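PDB 2GF6: thioesterase superfamily protein from Sulfolobus solfataricus, which binds coenzyme A in a cleft shared by two subunits and is a putative thioesterase, probably hydrolysing acyl-CoA thioesters. Local coordinates for the coenzyme A site. Sequence-based numbering; all coordinates share one arbitrary frame. Chains: chain A/B, Conserved hypothetical protein.

The coenzyme A site. Residues chain A 60-62, 86, 90, 110, 112, 114, 119-121; chain B 23-26, 29, 67-70. With COA (coenzyme A), chain C.
Coenzyme A lies across the seam between two hotdog-fold subunits, its adenine and the pantetheine-side phosphate of the diphosphate against chain A and its pantetheine arm running along the seam, past A:Trp119 and B:Pro70, to the paired side chains of A:Ile60 and B:Tyr67. A:Trp119, with CG anti to the backbone N (chi1 -153°), donates a hydrogen bond from indole NE1 to the pantetheine amide oxygen O9P at 2.7 Å, the oxygen lying close to the ring plane. The same indole meets B:Pro70 tip to tip, A:Trp119 NE1 3.5 Å from B:Pro70 CG, and the B:Ile23 side chain crosses it obliquely, its CG2 methyl touching the rim at CH2, while A:Ile114 CD1 covers one face near the rim. An alanine in place of A:Trp119 would remove the indole N-H and its contacts with B:Pro70 and B:Ile23, and would probably leave the pantetheine arm less firmly held at the subunit seam.

B:Tyr67 lies alongside A:Ile60, the two side chains pointing the same way, and turns a ring face to the thiol end, with C2P 3.7 Å above its centre. The A:Ile60 carbonyl O accepts from the amide N4P at 2.8 Å, in the carbonyl plane, whereas N8P donates a hydrogen bond to B:Tyr67 O from above the B:Tyr67 carbonyl plane, 42° out of it. Water 1 joins the other amide oxygen, O5P, to B:Tyr29 OH and B:Ala24 O. The sulfur S1P reaches the start of chain B helix 26-44, 3.2 Å from B:Tyr26 N.

Extended A:Glu62 offers the anti lone pair of OE1 to the adenine amine N6A (2.8 Å), and A:Ile112 CD1 covers the imidazole part of the base. A:Ser121 grips phosphate oxygen O5A with both N and OG, the latter at 2.6 Å. The site thus holds the CoA carrier and places its thiol end at the neighbouring subunit's helix, where an acyl thioester would presumably be cleaved.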
ATOM      1  N   ILE A  60     -12.632  -1.858  12.278  1.00 31.77           N
ATOM      2  CA  ILE A  60     -12.550  -0.427  12.614  1.00 32.02           C
ATOM      3  C   ILE A  60     -13.860   0.312  12.293  1.00 31.55           C
ATOM      4  O   ILE A  60     -14.382   0.225  11.179  1.00 31.38           O
ATOM      5  CB  ILE A  60     -11.379   0.257  11.843  1.00 31.92           C
ATOM      6  CG1 ILE A  60     -10.046  -0.400  12.196  1.00 33.04           C
ATOM      7  CG2 ILE A  60     -11.284   1.759  12.127  1.00 34.18           C
ATOM      8  CD1 ILE A  60      -8.956  -0.136  11.200  1.00 32.39           C
ATOM      9  N   ALA A  61     -14.386   1.016  13.293  1.00 30.63           N
ATOM     10  CA  ALA A  61     -15.586   1.823  13.167  1.00 29.33           C
ATOM     11  C   ALA A  61     -15.287   3.285  12.998  1.00 29.04           C
ATOM     12  O   ALA A  61     -16.133   4.052  12.540  1.00 28.21           O
ATOM     13  CB  ALA A  61     -16.403   1.641  14.396  1.00 30.28           C
ATOM     14  N   GLU A  62     -14.102   3.710  13.425  1.00 27.88           N
ATOM     15  CA  GLU A  62     -13.811   5.121  13.406  1.00 28.03           C
ATOM     16  C   GLU A  62     -12.342   5.283  13.582  1.00 27.69           C
ATOM     17  O   GLU A  62     -11.742   4.526  14.342  1.00 27.12           O
ATOM     18  CB  GLU A  62     -14.546   5.842  14.551  1.00 27.86           C
ATOM     19  CG  GLU A  62     -14.266   7.345  14.536  1.00 28.92           C
ATOM     20  CD  GLU A  62     -15.036   8.122  15.556  1.00 30.91           C
ATOM     21  OE1 GLU A  62     -15.978   7.518  16.140  1.00 30.73           O
ATOM     22  OE2 GLU A  62     -14.677   9.330  15.756  1.00 31.94           O
ATOM     23  N   LEU A  86     -14.835   0.680  25.917  1.00 26.59           N
ATOM     24  CA  LEU A  86     -16.113   1.435  25.884  1.00 26.03           C
ATOM     25  C   LEU A  86     -17.368   0.611  26.190  1.00 25.35           C
ATOM     26  O   LEU A  86     -18.378   1.147  26.672  1.00 25.33           O
ATOM     27  CB  LEU A  86     -16.306   2.111  24.529  1.00 25.62           C
ATOM     28  CG  LEU A  86     -15.105   2.889  23.998  1.00 27.64           C
ATOM     29  CD1 LEU A  86     -15.513   3.612  22.729  1.00 28.58           C
ATOM     30  CD2 LEU A  86     -14.592   3.842  25.017  1.00 27.42           C
ATOM     31  N   THR A  90     -16.714  -2.973  22.228  1.00 25.47           N
ATOM     32  CA  THR A  90     -15.985  -1.912  21.533  1.00 26.09           C
ATOM     33  C   THR A  90     -14.796  -1.416  22.376  1.00 26.13           C
ATOM     34  O   THR A  90     -14.904  -1.274  23.601  1.00 23.92           O
ATOM     35  CB  THR A  90     -16.902  -0.735  21.303  1.00 26.15           C
ATOM     36  OG1 THR A  90     -17.997  -1.153  20.490  1.00 28.88           O
ATOM     37  CG2 THR A  90     -16.180   0.330  20.610  1.00 28.63           C
ATOM     38  N   ILE A 110     -11.191   3.070  16.821  1.00 31.25           N
ATOM     39  CA  ILE A 110     -12.182   2.382  17.562  1.00 30.49           C
ATOM     40  C   ILE A 110     -12.503   1.086  16.857  1.00 30.72           C
ATOM     41  O   ILE A 110     -12.838   1.054  15.684  1.00 29.87           O
ATOM     42  CB  ILE A 110     -13.386   3.276  17.720  1.00 31.62           C
ATOM     43  CG1 ILE A 110     -12.983   4.433  18.645  1.00 32.09           C
ATOM     44  CG2 ILE A 110     -14.604   2.456  18.164  1.00 30.04           C
ATOM     45  CD1 ILE A 110     -14.054   5.358  19.002  1.00 33.83           C
ATOM     46  N   ILE A 112     -14.543  -2.732  16.918  1.00 30.20           N
ATOM     47  CA  ILE A 112     -15.728  -3.424  17.360  1.00 29.30           C
ATOM     48  C   ILE A 112     -15.554  -4.891  17.038  1.00 28.55           C
ATOM     49  O   ILE A 112     -15.110  -5.241  15.957  1.00 28.86           O
ATOM     50  CB  ILE A 112     -17.001  -2.831  16.677  1.00 29.47           C
ATOM     51  CG1 ILE A 112     -17.091  -1.320  16.913  1.00 30.14           C
ATOM     52  CG2 ILE A 112     -18.277  -3.492  17.176  1.00 28.11           C
ATOM     53  CD1 ILE A 112     -18.260  -0.688  16.212  1.00 29.89           C
ATOM     54  N   ILE A 114     -17.057  -8.387  16.051  1.00 25.94           N
ATOM     55  CA  ILE A 114     -18.182  -8.839  15.246  1.00 26.49           C
ATOM     56  C   ILE A 114     -18.184 -10.325  14.956  1.00 26.71           C
ATOM     57  O   ILE A 114     -17.144 -10.975  14.985  1.00 26.70           O
ATOM     58  CB  ILE A 114     -18.278  -8.070  13.884  1.00 26.33           C
ATOM     59  CG1 ILE A 114     -17.119  -8.437  12.930  1.00 27.19           C
ATOM     60  CG2 ILE A 114     -18.314  -6.611  14.127  1.00 27.97           C
ATOM     61  CD1 ILE A 114     -17.339  -7.987  11.480  1.00 25.02           C
ATOM     62  N   TRP A 119     -22.205 -10.669   9.990  1.00 29.27           N
ATOM     63  CA  TRP A 119     -21.776  -9.282   9.964  1.00 29.15           C
ATOM     64  C   TRP A 119     -22.544  -8.322  10.932  1.00 30.21           C
ATOM     65  O   TRP A 119     -22.919  -7.213  10.566  1.00 30.67           O
ATOM     66  CB  TRP A 119     -21.760  -8.755   8.515  1.00 29.17           C
ATOM     67  CG  TRP A 119     -20.754  -7.651   8.379  1.00 26.77           C
ATOM     68  CD1 TRP A 119     -21.002  -6.341   8.503  1.00 28.51           C
ATOM     69  CD2 TRP A 119     -19.328  -7.779   8.180  1.00 28.48           C
ATOM     70  NE1 TRP A 119     -19.833  -5.617   8.377  1.00 26.84           N
ATOM     71  CE2 TRP A 119     -18.793  -6.481   8.190  1.00 27.82           C
ATOM     72  CE3 TRP A 119     -18.459  -8.866   7.992  1.00 28.42           C
ATOM     73  CZ2 TRP A 119     -17.439  -6.232   8.001  1.00 28.81           C
ATOM     74  CZ3 TRP A 119     -17.100  -8.609   7.804  1.00 27.97           C
ATOM     75  CH2 TRP A 119     -16.611  -7.314   7.813  1.00 28.10           C
ATOM     76  N   LYS A 120     -22.733  -8.755  12.177  1.00 30.89           N
ATOM     77  CA  LYS A 120     -23.287  -7.905  13.245  1.00 31.21           C
ATOM     78  C   LYS A 120     -22.312  -7.950  14.416  1.00 30.60           C
ATOM     79  O   LYS A 120     -21.571  -8.905  14.574  1.00 29.80           O
ATOM     80  CB  LYS A 120     -24.636  -8.415  13.781  1.00 31.83           C
ATOM     81  CG  LYS A 120     -25.877  -8.387  12.885  1.00 32.15           C
ATOM     82  CD  LYS A 120     -25.848  -7.321  11.799  1.00 35.13           C
ATOM     83  CE  LYS A 120     -27.168  -7.329  10.965  1.00 36.39           C
ATOM     84  NZ  LYS A 120     -28.024  -8.566  11.141  1.00 36.65           N
ATOM     85  N   SER A 121     -22.353  -6.925  15.254  1.00 30.88           N
ATOM     86  CA  SER A 121     -21.388  -6.797  16.337  1.00 30.62           C
ATOM     87  C   SER A 121     -21.783  -7.860  17.347  1.00 30.33           C
ATOM     88  O   SER A 121     -22.905  -8.327  17.298  1.00 31.21           O
ATOM     89  CB  SER A 121     -21.408  -5.387  16.935  1.00 31.40           C
ATOM     90  OG  SER A 121     -22.663  -5.067  17.503  1.00 30.69           O
TER
ATOM     91  N   ILE B  23     -13.157  -6.700   3.010  1.00 31.90           N
ATOM     92  CA  ILE B  23     -13.748  -5.401   2.899  1.00 32.12           C
ATOM     93  C   ILE B  23     -12.621  -4.445   2.588  1.00 32.08           C
ATOM     94  O   ILE B  23     -11.437  -4.776   2.777  1.00 31.95           O
ATOM     95  CB  ILE B  23     -14.442  -4.980   4.227  1.00 32.75           C
ATOM     96  CG1 ILE B  23     -13.420  -4.833   5.367  1.00 32.79           C
ATOM     97  CG2 ILE B  23     -15.507  -5.992   4.605  1.00 32.21           C
ATOM     98  CD1 ILE B  23     -14.029  -4.433   6.672  1.00 33.42           C
ATOM     99  N   ALA B  24     -12.986  -3.253   2.117  1.00 31.36           N
ATOM    100  CA  ALA B  24     -11.993  -2.231   1.832  1.00 31.40           C
ATOM    101  C   ALA B  24     -11.265  -1.869   3.111  1.00 31.02           C
ATOM    102  O   ALA B  24     -11.862  -1.824   4.179  1.00 31.16           O
ATOM    103  CB  ALA B  24     -12.636  -1.022   1.241  1.00 31.14           C
ATOM    104  N   HIS B  25      -9.984  -1.585   2.981  1.00 31.07           N
ATOM    105  CA  HIS B  25      -9.136  -1.313   4.106  1.00 30.85           C
ATOM    106  C   HIS B  25      -8.855   0.191   4.273  1.00 31.69           C
ATOM    107  O   HIS B  25      -9.193   1.008   3.427  1.00 32.08           O
ATOM    108  CB  HIS B  25      -7.820  -2.106   3.993  1.00 30.88           C
ATOM    109  CG  HIS B  25      -7.078  -1.915   2.707  1.00 30.16           C
ATOM    110  ND1 HIS B  25      -6.758  -0.671   2.200  1.00 34.07           N
ATOM    111  CD2 HIS B  25      -6.513  -2.814   1.867  1.00 27.35           C
ATOM    112  CE1 HIS B  25      -6.085  -0.814   1.074  1.00 31.07           C
ATOM    113  NE2 HIS B  25      -5.898  -2.106   0.865  1.00 31.35           N
ATOM    114  N   TYR B  26      -8.225   0.527   5.384  1.00 31.66           N
ATOM    115  CA  TYR B  26      -7.965   1.908   5.797  1.00 32.11           C
ATOM    116  C   TYR B  26      -7.348   2.742   4.672  1.00 31.79           C
ATOM    117  O   TYR B  26      -7.720   3.900   4.492  1.00 33.40           O
ATOM    118  CB  TYR B  26      -7.030   1.863   7.026  1.00 32.74           C
ATOM    119  CG  TYR B  26      -6.647   3.192   7.702  1.00 31.38           C
ATOM    120  CD1 TYR B  26      -7.463   3.765   8.675  1.00 30.40           C
ATOM    121  CD2 TYR B  26      -5.460   3.831   7.392  1.00 33.58           C
ATOM    122  CE1 TYR B  26      -7.133   4.960   9.278  1.00 32.82           C
ATOM    123  CE2 TYR B  26      -5.099   5.032   8.002  1.00 30.84           C
ATOM    124  CZ  TYR B  26      -5.934   5.604   8.931  1.00 32.27           C
ATOM    125  OH  TYR B  26      -5.552   6.791   9.542  1.00 32.06           O
ATOM    126  N   TYR B  29      -9.554   3.946   1.549  1.00 30.68           N
ATOM    127  CA  TYR B  29     -10.407   5.142   1.652  1.00 29.91           C
ATOM    128  C   TYR B  29      -9.610   6.373   1.308  1.00 30.54           C
ATOM    129  O   TYR B  29     -10.133   7.316   0.746  1.00 30.73           O
ATOM    130  CB  TYR B  29     -11.058   5.247   3.039  1.00 30.22           C
ATOM    131  CG  TYR B  29     -12.138   4.200   3.251  1.00 28.19           C
ATOM    132  CD1 TYR B  29     -13.415   4.403   2.784  1.00 29.12           C
ATOM    133  CD2 TYR B  29     -11.867   3.003   3.879  1.00 30.28           C
ATOM    134  CE1 TYR B  29     -14.424   3.435   2.953  1.00 27.72           C
ATOM    135  CE2 TYR B  29     -12.874   2.041   4.064  1.00 26.00           C
ATOM    136  CZ  TYR B  29     -14.141   2.276   3.597  1.00 28.47           C
ATOM    137  OH  TYR B  29     -15.139   1.335   3.754  1.00 26.87           O
ATOM    138  N   TYR B  67     -16.746   4.762   9.838  1.00 31.36           N
ATOM    139  CA  TYR B  67     -17.055   3.754   8.820  1.00 30.39           C
ATOM    140  C   TYR B  67     -18.360   3.065   9.164  1.00 30.41           C
ATOM    141  O   TYR B  67     -18.378   2.129   9.964  1.00 30.35           O
ATOM    142  CB  TYR B  67     -15.902   2.745   8.723  1.00 30.48           C
ATOM    143  CG  TYR B  67     -14.521   3.381   8.643  1.00 28.94           C
ATOM    144  CD1 TYR B  67     -13.801   3.672   9.795  1.00 28.11           C
ATOM    145  CD2 TYR B  67     -13.947   3.711   7.417  1.00 28.80           C
ATOM    146  CE1 TYR B  67     -12.529   4.270   9.716  1.00 31.09           C
ATOM    147  CE2 TYR B  67     -12.690   4.300   7.343  1.00 29.68           C
ATOM    148  CZ  TYR B  67     -11.986   4.574   8.484  1.00 29.48           C
ATOM    149  OH  TYR B  67     -10.728   5.162   8.395  1.00 29.94           O
ATOM    150  N   HIS B  68     -19.480   3.522   8.589  1.00 30.42           N
ATOM    151  CA  HIS B  68     -20.801   3.080   9.068  1.00 29.21           C
ATOM    152  C   HIS B  68     -21.126   1.716   8.538  1.00 29.57           C
ATOM    153  O   HIS B  68     -21.798   0.917   9.197  1.00 29.19           O
ATOM    154  CB  HIS B  68     -21.931   3.991   8.593  1.00 28.96           C
ATOM    155  CG  HIS B  68     -21.771   5.424   8.970  1.00 27.03           C
ATOM    156  ND1 HIS B  68     -22.092   5.904  10.223  1.00 27.08           N
ATOM    157  CD2 HIS B  68     -21.380   6.497   8.242  1.00 26.08           C
ATOM    158  CE1 HIS B  68     -21.891   7.212  10.255  1.00 26.89           C
ATOM    159  NE2 HIS B  68     -21.460   7.598   9.065  1.00 25.54           N
ATOM    160  N   ARG B  69     -20.718   1.482   7.297  1.00 29.26           N
ATOM    161  CA  ARG B  69     -21.056   0.267   6.607  1.00 29.22           C
ATOM    162  C   ARG B  69     -19.832  -0.208   5.808  1.00 29.01           C
ATOM    163  O   ARG B  69     -18.963   0.571   5.439  1.00 28.83           O
ATOM    164  CB  ARG B  69     -22.280   0.510   5.711  1.00 29.53           C
ATOM    165  CG  ARG B  69     -23.478   1.186   6.436  1.00 29.73           C
ATOM    166  CD  ARG B  69     -24.620   1.481   5.495  1.00 31.01           C
ATOM    167  NE  ARG B  69     -25.149   0.253   4.892  1.00 32.53           N
ATOM    168  CZ  ARG B  69     -26.143   0.210   3.995  1.00 34.31           C
ATOM    169  NH1 ARG B  69     -26.781   1.309   3.608  1.00 34.87           N
ATOM    170  NH2 ARG B  69     -26.524  -0.956   3.502  1.00 35.22           N
ATOM    171  N   PRO B  70     -19.730  -1.514   5.579  1.00 29.50           N
ATOM    172  CA  PRO B  70     -18.551  -2.014   4.865  1.00 29.77           C
ATOM    173  C   PRO B  70     -18.755  -1.837   3.350  1.00 30.21           C
ATOM    174  O   PRO B  70     -19.906  -1.841   2.884  1.00 30.78           O
ATOM    175  CB  PRO B  70     -18.518  -3.484   5.265  1.00 29.19           C
ATOM    176  CG  PRO B  70     -19.998  -3.851   5.355  1.00 30.41           C
ATOM    177  CD  PRO B  70     -20.698  -2.595   5.888  1.00 29.80           C
TER
HETATM  178  N1A COA C 500     -17.481   4.825  18.738  1.00 23.18           N
HETATM  179  C2A COA C 500     -17.961   4.158  19.859  1.00 23.82           C
HETATM  180  N3A COA C 500     -18.935   3.185  19.720  1.00 21.53           N
HETATM  181  C4A COA C 500     -19.403   2.909  18.480  1.00 21.84           C
HETATM  182  C5A COA C 500     -18.927   3.573  17.354  1.00 22.94           C
HETATM  183  C6A COA C 500     -17.955   4.535  17.479  1.00 22.05           C
HETATM  184  N6A COA C 500     -17.678   5.308  16.422  1.00 25.58           N
HETATM  185  N7A COA C 500     -19.567   3.079  16.272  1.00 24.10           N
HETATM  186  C8A COA C 500     -20.424   2.107  16.681  1.00 23.47           C
HETATM  187  N9A COA C 500     -20.334   2.017  18.046  1.00 23.42           N
HETATM  188  C1B COA C 500     -21.158   1.241  18.971  1.00 25.66           C
HETATM  189  C2B COA C 500     -22.639   1.486  18.866  1.00 26.22           C
HETATM  190  O2B COA C 500     -23.046   2.605  19.600  1.00 23.56           O
HETATM  191  C3B COA C 500     -23.181   0.232  19.493  1.00 28.83           C
HETATM  192  O3B COA C 500     -23.196   0.447  20.899  1.00 30.82           O
HETATM  193  P3B COA C 500     -24.152  -0.342  21.935  1.00 34.94           P
HETATM  194  O7A COA C 500     -23.272  -1.297  22.724  1.00 34.67           O
HETATM  195  O8A COA C 500     -25.264  -1.122  21.264  1.00 31.03           O
HETATM  196  O9A COA C 500     -24.705   0.683  22.891  1.00 35.35           O
HETATM  197  C4B COA C 500     -22.158  -0.836  19.121  1.00 29.01           C
HETATM  198  O4B COA C 500     -21.007  -0.126  18.704  1.00 28.44           O
HETATM  199  C5B COA C 500     -22.602  -1.730  17.991  1.00 30.79           C
HETATM  200  O5B COA C 500     -22.801  -0.925  16.867  1.00 31.18           O
HETATM  201  P1A COA C 500     -24.099  -1.057  15.934  1.00 34.01           P
HETATM  202  O1A COA C 500     -24.502   0.250  15.330  1.00 33.17           O
HETATM  203  O2A COA C 500     -25.220  -1.735  16.655  1.00 34.66           O
HETATM  204  O3A COA C 500     -23.482  -1.921  14.730  1.00 33.90           O
HETATM  205  P2A COA C 500     -23.851  -3.388  14.219  1.00 32.98           P
HETATM  206  O4A COA C 500     -25.091  -3.495  13.384  1.00 31.67           O
HETATM  207  O5A COA C 500     -23.818  -4.469  15.263  1.00 32.00           O
HETATM  208  O6A COA C 500     -22.611  -3.580  13.241  1.00 34.31           O
HETATM  209  CBP COA C 500     -20.891  -2.954  11.878  1.00 35.46           C
HETATM  210  CCP COA C 500     -21.479  -2.733  13.256  1.00 34.44           C
HETATM  211  CDP COA C 500     -22.060  -3.082  10.891  1.00 38.59           C
HETATM  212  CEP COA C 500     -20.092  -4.248  11.940  1.00 36.90           C
HETATM  213  CAP COA C 500     -20.044  -1.763  11.469  1.00 33.93           C
HETATM  214  OAP COA C 500     -20.815  -0.583  11.378  1.00 31.38           O
HETATM  215  C9P COA C 500     -19.382  -1.934  10.144  1.00 30.51           C
HETATM  216  O9P COA C 500     -19.489  -3.092   9.349  1.00 29.19           O
HETATM  217  N8P COA C 500     -18.674  -0.901   9.782  1.00 27.82           N
HETATM  218  C7P COA C 500     -17.791  -1.049   8.654  1.00 27.61           C
HETATM  219  C6P COA C 500     -16.383  -0.989   9.176  1.00 26.64           C
HETATM  220  C5P COA C 500     -15.402  -0.947   8.048  1.00 23.18           C
HETATM  221  O5P COA C 500     -15.689  -1.219   6.862  1.00 19.99           O
HETATM  222  N4P COA C 500     -14.221  -0.575   8.484  1.00 21.14           N
HETATM  223  C3P COA C 500     -13.252  -0.094   7.543  1.00 23.63           C
HETATM  224  C2P COA C 500     -12.071   0.468   8.279  1.00 22.50           C
HETATM  225  S1P COA C 500     -10.888   0.951   7.079  1.00 26.91           S
HETATM  226  O   HOH W   1     -14.570  -1.254   4.414  1.00 16.63           O
HETATM  227  O   HOH W   2     -17.060   7.890  18.677  1.00 41.27           O